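Local coordinates for protein glycosyl hydrolase (Rhizobium leguminosarum bv. trifolii, PDB 5NDX) that probably hydrolyses O-glycosidic bonds as a family 39 glycosyl hydrolase, a bacterial orthologue of human alpha-L-iduronidase, at residues D174-A185 / R213-E221; I156-D164 / P190-C199. The protein carries 2 engineered substitutions. All coordinates share one frame; numbering follows the deposited sequence.

Contact 1 of 2, residues D174-A185 / R213-E221; sequences DPSLPMGGPGTA and RIDYISIHE. With 8U8 ((2~{R},3~{S},4~{S},5~{R},6~{S})-6-(4-methyl-2-oxidanylidene-chromen-7-yl)oxy-3,4,5-tris(oxidanyl)oxane-2-carboxylic acid), chain N; 8U8 ((2~{R},3~{S},4~{S},5~{R},6~{S})-6-(4-methyl-2-oxidanylidene-chromen-7-yl)oxy-3,4,5-tris(oxidanyl)oxane-2-carboxylic acid), chain M.
The Y216 ring lies flat against the backbone of G180, whose CA stands 3.5 Å from the ring centroid in a CH-pi contact over one face. Over the opposite face sits the methylcoumarin of one bound 8U8, its C14 3.6 Å from Y216 CG. CG of Y216 stands between the backbone N and the carbonyl carbon (chi1 66°), which folds the ring back across the neighbouring strand. The bare CA of G180 lets the ring lie this close, and Y216 OH is hydrogen-bonded beyond the pair to the F141 carbonyl. With an alanine here the cover over G180 and one wall of the coumarin site would probably be lost, and the F141 carbonyl left without this donor. Strands 179-184 and 216-219 run parallel, 12° apart, as neighbours in the eight-stranded parallel sheet of a TIM barrel, joined by helix 190-200 in a beta-alpha-beta crossover. S218 N donates to G181 O at 2.9 Å, and S218 O takes the N-H of G183, just past the cis peptide before P182. S218 OG, only weakly bonded to G183 N, goes on to E142. At the C-terminal end H220 N bonds T184 O almost straight (177°). The H220 ring continues to D264 and packs close to Q146, the engineered residue at the predicted proton-donor position, while A185 CB touches C10 of the second 8U8 at 3.4 Å. The other end is more open to solvent, with P175 exposed and P178, R213 and D215 partly so. There R213 NH1 reaches L177 O at 2.7 Å, P175 O lies over the guanidinium face without bonding to it, and a water bridges P175 O and D215 OD2. D215 OD2 turns its anti lone pair to M179 N (3.0 Å) and forms a salt bridge with R213 NH1; R213 NH2 has a second carboxylate in D171.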
loop_
_atom_site.group_PDB
_atom_site.type_symbol
_atom_site.label_atom_id
_atom_site.label_comp_id
_atom_site.label_asym_id
_atom_site.label_seq_id
_atom_site.Cartn_x
_atom_site.Cartn_y
_atom_site.Cartn_z
ATOM N N ASP A 174 28.199 0.724 -6.040
ATOM C CA ASP A 174 27.766 -0.571 -5.484
ATOM C C ASP A 174 26.918 -1.374 -6.452
ATOM O O ASP A 174 25.719 -1.082 -6.603
ATOM C CB ASP A 174 27.025 -0.318 -4.164
ATOM C CG ASP A 174 26.753 -1.572 -3.381
ATOM O OD1 ASP A 174 26.959 -2.715 -3.875
ATOM O OD2 ASP A 174 26.280 -1.387 -2.241
ATOM N N PRO A 175 27.512 -2.394 -7.098
ATOM C CA PRO A 175 26.763 -3.176 -8.079
ATOM C C PRO A 175 25.652 -4.060 -7.527
ATOM O O PRO A 175 24.856 -4.603 -8.309
ATOM C CB PRO A 175 27.844 -4.069 -8.734
ATOM C CG PRO A 175 29.126 -3.386 -8.437
ATOM C CD PRO A 175 28.912 -2.866 -7.040
ATOM N N SER A 176 25.602 -4.228 -6.213
ATOM C CA SER A 176 24.499 -4.934 -5.621
ATOM C C SER A 176 23.240 -4.028 -5.398
ATOM O O SER A 176 22.250 -4.498 -4.869
ATOM C CB SER A 176 24.978 -5.590 -4.313
ATOM O OG SER A 176 25.191 -4.575 -3.369
ATOM N N LEU A 177 23.266 -2.747 -5.770
ATOM C CA LEU A 177 22.045 -1.937 -5.721
ATOM C C LEU A 177 21.136 -2.417 -6.866
ATOM O O LEU A 177 21.529 -2.324 -8.057
ATOM C CB LEU A 177 22.334 -0.441 -5.871
ATOM C CG LEU A 177 23.178 0.096 -4.715
ATOM C CD1 LEU A 177 23.701 1.487 -5.032
ATOM C CD2 LEU A 177 22.464 0.059 -3.369
ATOM N N PRO A 178 19.950 -2.943 -6.541
ATOM C CA PRO A 178 19.186 -3.541 -7.662
ATOM C C PRO A 178 18.664 -2.521 -8.693
ATOM O O PRO A 178 18.306 -1.404 -8.336
ATOM C CB PRO A 178 18.031 -4.242 -6.947
ATOM C CG PRO A 178 18.474 -4.426 -5.551
ATOM C CD PRO A 178 19.298 -3.219 -5.245
ATOM N N MET A 179 18.758 -2.886 -9.962
ATOM C CA MET A 179 18.338 -2.053 -11.060
ATOM C C MET A 179 17.413 -2.855 -11.952
ATOM O O MET A 179 17.656 -4.032 -12.211
ATOM C CB MET A 179 19.504 -1.599 -11.907
ATOM C CG MET A 179 19.080 -0.688 -13.060
ATOM S SD MET A 179 18.354 0.869 -12.482
ATOM C CE MET A 179 17.556 1.490 -13.970
ATOM N N GLY A 180 16.373 -2.210 -12.439
ATOM C CA GLY A 180 15.445 -2.881 -13.333
ATOM C C GLY A 180 14.600 -1.927 -14.109
ATOM O O GLY A 180 14.750 -0.708 -14.006
ATOM N N GLY A 181 13.726 -2.503 -14.925
ATOM C CA GLY A 181 12.926 -1.734 -15.835
ATOM C C GLY A 181 12.240 -2.640 -16.814
ATOM O O GLY A 181 12.251 -3.861 -16.634
ATOM N N PRO A 182 11.645 -2.088 -17.849
ATOM C CA PRO A 182 11.587 -0.655 -18.172
ATOM C C PRO A 182 10.411 0.144 -17.583
ATOM O O PRO A 182 10.313 1.345 -17.832
ATOM C CB PRO A 182 11.440 -0.665 -19.699
ATOM C CG PRO A 182 10.756 -1.974 -20.006
ATOM C CD PRO A 182 11.035 -2.939 -18.885
ATOM N N GLY A 183 9.538 -0.477 -16.796
ATOM C CA GLY A 183 8.331 0.220 -16.321
ATOM C C GLY A 183 7.433 0.763 -17.438
ATOM O O GLY A 183 6.946 1.902 -17.367
ATOM N N THR A 184 7.231 -0.056 -18.464
ATOM C CA THR A 184 6.446 0.317 -19.632
ATOM C C THR A 184 4.940 0.149 -19.402
ATOM O O THR A 184 4.508 -0.743 -18.649
ATOM C CB THR A 184 6.892 -0.488 -20.880
ATOM O OG1 THR A 184 7.193 -1.843 -20.517
ATOM C CG2 THR A 184 8.139 0.160 -21.498
ATOM N N ALA A 185 4.160 1.002 -20.068
ATOM C CA ALA A 185 2.713 1.047 -19.876
ATOM C C ALA A 185 1.930 0.117 -20.812
ATOM O O ALA A 185 0.831 -0.297 -20.476
ATOM C CB ALA A 185 2.202 2.469 -20.048
ATOM N N ARG A 213 23.517 -5.002 -16.714
ATOM C CA ARG A 213 22.760 -5.924 -15.870
ATOM C C ARG A 213 21.288 -5.483 -15.743
ATOM O O ARG A 213 20.954 -4.294 -15.917
ATOM C CB ARG A 213 23.386 -6.027 -14.486
ATOM C CG ARG A 213 23.339 -4.744 -13.658
ATOM C CD ARG A 213 23.934 -5.011 -12.276
ATOM N NE ARG A 213 24.214 -3.744 -11.592
ATOM C CZ ARG A 213 23.410 -3.128 -10.711
ATOM N NH1 ARG A 213 22.231 -3.658 -10.346
ATOM N NH2 ARG A 213 23.801 -1.972 -10.169
ATOM N N ILE A 214 20.434 -6.461 -15.482
ATOM C CA ILE A 214 19.037 -6.212 -15.140
ATOM C C ILE A 214 18.659 -7.220 -14.062
ATOM O O ILE A 214 18.826 -8.429 -14.234
ATOM C CB ILE A 214 18.109 -6.237 -16.376
ATOM C CG1 ILE A 214 16.663 -5.897 -15.965
ATOM C CG2 ILE A 214 18.153 -7.581 -17.086
ATOM C CD1 ILE A 214 15.754 -5.514 -17.130
ATOM N N ASP A 215 18.207 -6.706 -12.922
ATOM C CA ASP A 215 17.902 -7.534 -11.768
ATOM C C ASP A 215 16.428 -7.895 -11.696
ATOM O O ASP A 215 16.087 -8.809 -10.996
ATOM C CB ASP A 215 18.327 -6.816 -10.516
ATOM C CG ASP A 215 19.845 -6.575 -10.478
ATOM O OD1 ASP A 215 20.572 -7.554 -10.632
ATOM O OD2 ASP A 215 20.304 -5.429 -10.340
ATOM N N TYR A 216 15.570 -7.181 -12.419
ATOM C CA TYR A 216 14.118 -7.504 -12.448
ATOM C C TYR A 216 13.498 -6.843 -13.662
ATOM O O TYR A 216 13.996 -5.832 -14.157
ATOM C CB TYR A 216 13.415 -7.098 -11.113
ATOM C CG TYR A 216 13.398 -5.613 -10.905
ATOM C CD1 TYR A 216 12.412 -4.834 -11.474
ATOM C CD2 TYR A 216 14.422 -4.965 -10.212
ATOM C CE1 TYR A 216 12.403 -3.440 -11.327
ATOM C CE2 TYR A 216 14.435 -3.589 -10.072
ATOM C CZ TYR A 216 13.403 -2.823 -10.621
ATOM O OH TYR A 216 13.379 -1.436 -10.526
ATOM N N ILE A 217 12.380 -7.398 -14.110
ATOM C CA ILE A 217 11.633 -6.859 -15.207
ATOM C C ILE A 217 10.331 -6.241 -14.699
ATOM O O ILE A 217 9.533 -6.918 -14.058
ATOM C CB ILE A 217 11.361 -7.972 -16.235
ATOM C CG1 ILE A 217 12.701 -8.464 -16.816
ATOM C CG2 ILE A 217 10.493 -7.444 -17.360
ATOM C CD1 ILE A 217 12.614 -9.822 -17.451
ATOM N N SER A 218 10.104 -4.965 -15.015
ATOM C CA SER A 218 8.918 -4.280 -14.558
ATOM C C SER A 218 8.059 -3.770 -15.700
ATOM O O SER A 218 8.575 -3.206 -16.678
ATOM C CB SER A 218 9.263 -3.133 -13.610
ATOM O OG SER A 218 10.055 -2.188 -14.249
ATOM N N ILE A 219 6.753 -3.953 -15.542
ATOM C CA ILE A 219 5.731 -3.411 -16.422
ATOM C C ILE A 219 4.565 -2.862 -15.599
ATOM O O ILE A 219 4.479 -3.185 -14.409
ATOM C CB ILE A 219 5.188 -4.514 -17.353
ATOM C CG1 ILE A 219 4.640 -5.694 -16.575
ATOM C CG2 ILE A 219 6.293 -5.008 -18.282
ATOM C CD1 ILE A 219 4.047 -6.759 -17.482
ATOM N N HIS A 220 3.703 -2.026 -16.204
ATOM C CA HIS A 220 2.402 -1.719 -15.630
ATOM C C HIS A 220 1.324 -2.467 -16.416
ATOM O O HIS A 220 1.265 -2.379 -17.636
ATOM C CB HIS A 220 1.870 -0.270 -15.742
ATOM C CG HIS A 220 2.867 0.800 -15.743
ATOM N ND1 HIS A 220 4.054 0.718 -15.062
ATOM C CD2 HIS A 220 2.820 2.033 -16.287
ATOM C CE1 HIS A 220 4.701 1.856 -15.167
ATOM N NE2 HIS A 220 4.000 2.651 -15.948
ATOM N N GLU A 221 0.440 -3.090 -15.688
ATOM C CA GLU A 221 -0.746 -3.727 -16.257
ATOM C C GLU A 221 -1.915 -3.419 -15.331
ATOM O O GLU A 221 -1.874 -3.720 -14.127
ATOM C CB GLU A 221 -0.555 -5.242 -16.414
ATOM C CG GLU A 221 0.546 -5.693 -17.392
ATOM C CD GLU A 221 0.270 -5.315 -18.855
ATOM O OE1 GLU A 221 -0.842 -4.777 -19.154
ATOM O OE2 GLU A 221 1.183 -5.532 -19.714
HETATM C C15 8U8 N . 11.286 -3.977 -7.516
HETATM C C13 8U8 N . 11.546 -5.197 -6.887
HETATM C C14 8U8 N . 12.350 -6.144 -7.509
HETATM C C16 8U8 N . 12.673 -7.323 -6.853
HETATM O O9 8U8 N . 13.336 -8.169 -7.437
HETATM O O8 8U8 N . 12.146 -7.597 -5.629
HETATM C C11 8U8 N . 11.406 -6.669 -4.988
HETATM C C10 8U8 N . 11.009 -7.003 -3.717
HETATM C C12 8U8 N . 11.082 -5.464 -5.595
HETATM C C7 8U8 N . 10.324 -4.556 -4.853
HETATM C C8 8U8 N . 9.912 -4.895 -3.569
HETATM C C9 8U8 N . 10.256 -6.114 -2.981
HETATM O O2 8U8 N . 9.837 -6.389 -1.703
HETATM C C5 8U8 N . 10.544 -7.398 -0.935
HETATM O O1 8U8 N . 9.849 -8.594 -1.329
HETATM C C1 8U8 N . 10.178 -9.830 -0.655
HETATM C C6 8U8 N . 11.660 -10.263 -0.935
HETATM O O7 8U8 N . 12.219 -9.865 -1.977
HETATM O O6 8U8 N . 12.219 -10.937 -0.056
HETATM C C2 8U8 N . 9.916 -9.587 0.829
HETATM O O5 8U8 N . 10.178 -10.776 1.637
HETATM C C3 8U8 N . 10.761 -8.392 1.327
HETATM O O4 8U8 N . 10.418 -8.157 2.667
HETATM C C4 8U8 N . 10.410 -7.137 0.525
HETATM O O3 8U8 N . 11.246 -6.033 0.882
HETATM C C15 8U8 M . -0.543 8.430 -21.873
HETATM C C13 8U8 M . -0.557 7.048 -21.576
HETATM C C14 8U8 M . -0.614 6.139 -22.635
HETATM C C16 8U8 M . -0.589 4.763 -22.387
HETATM O O9 8U8 M . -0.675 4.025 -23.367
HETATM O O8 8U8 M . -0.527 4.269 -21.099
HETATM C C11 8U8 M . -0.353 5.130 -20.043
HETATM C C10 8U8 M . -0.154 4.598 -18.765
HETATM C C12 8U8 M . -0.380 6.533 -20.269
HETATM C C7 8U8 M . -0.166 7.375 -19.160
HETATM C C8 8U8 M . 0.038 6.838 -17.885
HETATM C C9 8U8 M . 0.034 5.450 -17.671
HETATM O O2 8U8 M . 0.267 4.874 -16.437
HETATM C C5 8U8 M . -0.004 5.537 -15.142
HETATM O O1 8U8 M . -1.324 6.100 -15.181
HETATM C C1 8U8 M . -1.661 7.036 -14.231
HETATM C C6 8U8 M . -3.007 6.690 -13.934
HETATM O O7 8U8 M . -3.719 7.599 -13.524
HETATM O O6 8U8 M . -3.311 5.521 -14.090
HETATM C C2 8U8 M . -0.907 6.963 -12.868
HETATM O O5 8U8 M . -1.453 5.875 -12.092
HETATM C C3 8U8 M . 0.673 6.858 -13.022
HETATM O O4 8U8 M . 1.267 8.019 -12.553
HETATM C C4 8U8 M . 1.092 6.584 -14.501
HETATM O O3 8U8 M . 2.516 6.160 -14.507
HETATM O O HOH W 1 22.362 -5.857 -8.177
HETATM O O HOH W 2 -0.351 -2.442 -19.881
#

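Contact 2 of 2, residues I156-D164 / P190-C199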
loop_
_atom_site.group_PDB
_atom_site.type_symbol
_atom_site.label_atom_id
_atom_site.label_comp_id
_atom_site.label_asym_id
_atom_site.label_seq_id
_atom_site.Cartn_x
_atom_site.Cartn_y
_atom_site.Cartn_z
ATOM N N ILE A 156 14.715 4.885 -29.123
ATOM C CA ILE A 156 15.125 3.592 -28.597
ATOM C C ILE A 156 16.583 3.652 -28.151
ATOM O O ILE A 156 16.920 3.135 -27.092
ATOM C CB ILE A 156 15.004 2.444 -29.634
ATOM C CG1 ILE A 156 13.571 2.311 -30.186
ATOM C CG2 ILE A 156 15.473 1.114 -29.041
ATOM C CD1 ILE A 156 12.477 2.265 -29.153
ATOM N N LYS A 157 17.432 4.283 -28.948
ATOM C CA LYS A 157 18.862 4.300 -28.669
ATOM C C LYS A 157 19.154 5.177 -27.461
ATOM O O LYS A 157 19.948 4.804 -26.625
ATOM C CB LYS A 157 19.685 4.796 -29.878
ATOM C CG LYS A 157 20.983 4.018 -30.110
ATOM C CD LYS A 157 20.756 2.805 -31.038
ATOM C CE LYS A 157 22.055 2.168 -31.545
ATOM N NZ LYS A 157 22.758 1.411 -30.465
ATOM N N GLY A 158 18.526 6.353 -27.411
ATOM C CA GLY A 158 18.579 7.233 -26.243
ATOM C C GLY A 158 18.225 6.482 -24.950
ATOM O O GLY A 158 18.971 6.563 -23.983
ATOM N N TYR A 159 17.128 5.716 -25.003
ATOM C CA TYR A 159 16.595 4.942 -23.874
ATOM C C TYR A 159 17.601 3.916 -23.402
ATOM O O TYR A 159 17.907 3.827 -22.220
ATOM C CB TYR A 159 15.271 4.228 -24.222
ATOM C CG TYR A 159 14.618 3.638 -22.976
ATOM C CD1 TYR A 159 13.919 4.454 -22.084
ATOM C CD2 TYR A 159 14.780 2.295 -22.634
ATOM C CE1 TYR A 159 13.371 3.942 -20.911
ATOM C CE2 TYR A 159 14.219 1.781 -21.467
ATOM C CZ TYR A 159 13.527 2.616 -20.614
ATOM O OH TYR A 159 12.981 2.139 -19.469
ATOM N N THR A 160 18.138 3.183 -24.358
ATOM C CA THR A 160 19.082 2.127 -24.091
ATOM C C THR A 160 20.421 2.670 -23.529
ATOM O O THR A 160 21.062 2.034 -22.691
ATOM C CB THR A 160 19.172 1.254 -25.368
ATOM O OG1 THR A 160 19.242 -0.118 -25.012
ATOM C CG2 THR A 160 20.308 1.633 -26.280
ATOM N N ASN A 161 20.828 3.867 -23.952
ATOM C CA ASN A 161 22.012 4.550 -23.378
ATOM C C ASN A 161 21.737 5.071 -21.957
ATOM O O ASN A 161 22.617 5.086 -21.109
ATOM C CB ASN A 161 22.392 5.799 -24.191
ATOM C CG ASN A 161 22.927 5.501 -25.578
ATOM O OD1 ASN A 161 23.368 4.394 -25.906
ATOM N ND2 ASN A 161 22.919 6.532 -26.389
ATOM N N TYR A 162 20.546 5.624 -21.787
ATOM C CA TYR A 162 20.023 6.021 -20.473
ATOM C C TYR A 162 20.073 4.854 -19.465
ATOM O O TYR A 162 20.579 5.029 -18.345
ATOM C CB TYR A 162 18.623 6.635 -20.634
ATOM C CG TYR A 162 17.772 6.568 -19.386
ATOM C CD1 TYR A 162 17.932 7.492 -18.339
ATOM C CD2 TYR A 162 16.820 5.580 -19.249
ATOM C CE1 TYR A 162 17.153 7.417 -17.194
ATOM C CE2 TYR A 162 16.042 5.492 -18.114
ATOM C CZ TYR A 162 16.234 6.396 -17.080
ATOM O OH TYR A 162 15.443 6.265 -15.983
ATOM N N TYR A 163 19.603 3.675 -19.875
ATOM C CA TYR A 163 19.681 2.444 -19.041
ATOM C C TYR A 163 21.138 2.128 -18.667
ATOM O O TYR A 163 21.487 1.923 -17.486
ATOM C CB TYR A 163 19.011 1.233 -19.737
ATOM C CG TYR A 163 18.888 0.066 -18.807
ATOM C CD1 TYR A 163 17.821 -0.011 -17.907
ATOM C CD2 TYR A 163 19.887 -0.875 -18.715
ATOM C CE1 TYR A 163 17.739 -1.021 -16.971
ATOM C CE2 TYR A 163 19.825 -1.889 -17.799
ATOM C CZ TYR A 163 18.736 -1.965 -16.913
ATOM O OH TYR A 163 18.665 -2.960 -15.960
ATOM N N ASP A 164 22.008 2.156 -19.679
ATOM C CA ASP A 164 23.453 1.942 -19.499
ATOM C C ASP A 164 24.046 2.857 -18.465
ATOM O O ASP A 164 24.859 2.441 -17.667
ATOM C CB ASP A 164 24.208 2.166 -20.825
ATOM C CG ASP A 164 23.890 1.124 -21.877
ATOM O OD1 ASP A 164 23.595 -0.020 -21.504
ATOM O OD2 ASP A 164 23.959 1.442 -23.096
ATOM N N PRO A 190 7.447 -1.236 -28.112
ATOM C CA PRO A 190 8.759 -1.169 -28.717
ATOM C C PRO A 190 9.887 -0.953 -27.727
ATOM O O PRO A 190 10.891 -1.669 -27.792
ATOM C CB PRO A 190 8.631 0.026 -29.671
ATOM C CG PRO A 190 7.245 -0.091 -30.168
ATOM C CD PRO A 190 6.465 -0.465 -28.915
ATOM N N ILE A 191 9.713 0.013 -26.818
ATOM C CA ILE A 191 10.655 0.229 -25.750
ATOM C C ILE A 191 10.905 -1.048 -24.928
ATOM O O ILE A 191 12.027 -1.345 -24.583
ATOM C CB ILE A 191 10.188 1.355 -24.802
ATOM C CG1 ILE A 191 10.374 2.723 -25.468
ATOM C CG2 ILE A 191 11.025 1.356 -23.516
ATOM C CD1 ILE A 191 11.845 3.172 -25.564
ATOM N N PHE A 192 9.846 -1.775 -24.596
ATOM C CA PHE A 192 9.989 -2.965 -23.784
ATOM C C PHE A 192 10.832 -3.977 -24.538
ATOM O O PHE A 192 11.804 -4.453 -24.016
ATOM C CB PHE A 192 8.651 -3.562 -23.366
ATOM C CG PHE A 192 8.789 -4.870 -22.646
ATOM C CD1 PHE A 192 8.825 -6.085 -23.357
ATOM C CD2 PHE A 192 8.863 -4.912 -21.260
ATOM C CE1 PHE A 192 8.977 -7.305 -22.691
ATOM C CE2 PHE A 192 9.027 -6.120 -20.595
ATOM C CZ PHE A 192 9.083 -7.321 -21.299
ATOM N N ARG A 193 10.438 -4.286 -25.762
ATOM C CA ARG A 193 11.161 -5.270 -26.580
ATOM C C ARG A 193 12.591 -4.873 -26.791
ATOM O O ARG A 193 13.488 -5.711 -26.679
ATOM C CB ARG A 193 10.467 -5.491 -27.917
ATOM C CG ARG A 193 9.167 -6.247 -27.737
ATOM C CD ARG A 193 8.534 -6.695 -29.056
ATOM N NE ARG A 193 7.552 -5.714 -29.475
ATOM C CZ ARG A 193 7.649 -4.851 -30.489
ATOM N NH1 ARG A 193 6.646 -4.003 -30.708
ATOM N NH2 ARG A 193 8.703 -4.810 -31.288
ATOM N N ALA A 194 12.803 -3.585 -27.024
ATOM C CA ALA A 194 14.159 -3.067 -27.203
ATOM C C ALA A 194 15.032 -3.231 -25.971
ATOM O O ALA A 194 16.212 -3.577 -26.087
ATOM C CB ALA A 194 14.112 -1.609 -27.625
ATOM N N LEU A 195 14.489 -3.010 -24.771
ATOM C CA LEU A 195 15.346 -3.073 -23.579
ATOM C C LEU A 195 15.727 -4.520 -23.294
ATOM O O LEU A 195 16.837 -4.828 -22.864
ATOM C CB LEU A 195 14.658 -2.439 -22.382
ATOM C CG LEU A 195 15.424 -1.944 -21.133
ATOM C CD1 LEU A 195 15.115 -2.739 -19.877
ATOM C CD2 LEU A 195 16.918 -1.760 -21.284
ATOM N N MET A 196 14.777 -5.407 -23.529
ATOM C CA MET A 196 15.002 -6.822 -23.337
ATOM C C MET A 196 16.090 -7.331 -24.299
ATOM O O MET A 196 16.979 -8.060 -23.868
ATOM C CB MET A 196 13.686 -7.587 -23.539
ATOM C CG MET A 196 12.580 -7.214 -22.517
ATOM S SD MET A 196 13.096 -6.921 -20.803
ATOM C CE MET A 196 13.048 -8.583 -20.385
ATOM N N ALA A 197 15.997 -6.941 -25.581
ATOM C CA ALA A 197 17.046 -7.255 -26.573
ATOM C C ALA A 197 18.394 -6.701 -26.109
ATOM O O ALA A 197 19.377 -7.433 -26.026
ATOM C CB ALA A 197 16.681 -6.705 -27.957
ATOM N N HIS A 198 18.403 -5.425 -25.733
ATOM C CA HIS A 198 19.620 -4.797 -25.213
ATOM C C HIS A 198 20.227 -5.481 -24.012
ATOM O O HIS A 198 21.451 -5.610 -23.926
ATOM C CB HIS A 198 19.344 -3.340 -24.885
ATOM C CG HIS A 198 20.570 -2.548 -24.596
ATOM N ND1 HIS A 198 20.872 -2.097 -23.337
ATOM C CD2 HIS A 198 21.575 -2.122 -25.403
ATOM C CE1 HIS A 198 22.014 -1.442 -23.371
ATOM N NE2 HIS A 198 22.463 -1.440 -24.613
ATOM N N CYS A 199 19.401 -5.903 -23.059
ATOM C CA CYS A 199 19.917 -6.563 -21.842
ATOM C C CYS A 199 20.260 -8.034 -22.058
ATOM O O CYS A 199 20.996 -8.604 -21.278
ATOM C CB CYS A 199 18.910 -6.428 -20.673
ATOM S SG CYS A 199 18.796 -4.731 -20.042
#
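Y159 and Y163, one turn apart, share a first torsion that sets CG anti to the backbone N (chi1 -170° in both) and swings their rings toward helix 190-199; L195 answers with CG likewise anti (chi1 -160°), which carries its branches between them. The side chains of I191 and L195 cross those of the tyrosines at about a right angle. I191 CG2 sits over a face of Y159, 3.9 Å from the centroid, while L195 CG comes to the edge of the same ring. One turn on, L195 CD2 lies over a face of Y163, 4.0 Å from the centroid, and C199 SG approaches that ring obliquely, a cysteine sulfur-aromatic contact with SG 3.8 Å from CE2 of Y163. At the more exposed end, I156 and I191 slide past each other in opposite directions, their CD1 atoms touching, and I156 CG2 presses on A194 CB at 3.4 Å, tighter than usual for two carbons. T160 lies across the H198 ring with CB over its centre; D164 sends OD2 to the backbone N of C205. The backbones come nearest at I156-I191 and T160-L195, and the segment axes pass 10.1 Å apart at -50°. Such packing of successive helices is that of the outer layer of a TIM barrel. Inward, Y159 rests on P182 and Y163 on M179, both of strand 179-184, with Y163 OH hydrogen-bonded to R213 O; F192 and M196, on another side of helix 190-200, cover I217 of strand 216-219 and meet helix 235-252.

How the contacts relate
The segments of the two contacts alternate along the chain: helix 155-171, strand 179-184, helix 190-200, strand 216-219. Contact 1 is thus a piece of the parallel barrel sheet and contact 2 a piece of the helical layer around it, their centres about 12 Å apart. They meet directly, for the side chains of I217 and M196 touch and P182 CB lies against Y159 OH. In this consecutive stretch of the TIM barrel the helices shield the outward side of the strands, whereas the strand ends in contact 1 reach two bound 8U8 molecules, the one beside H220 lying near the predicted proton-donor position.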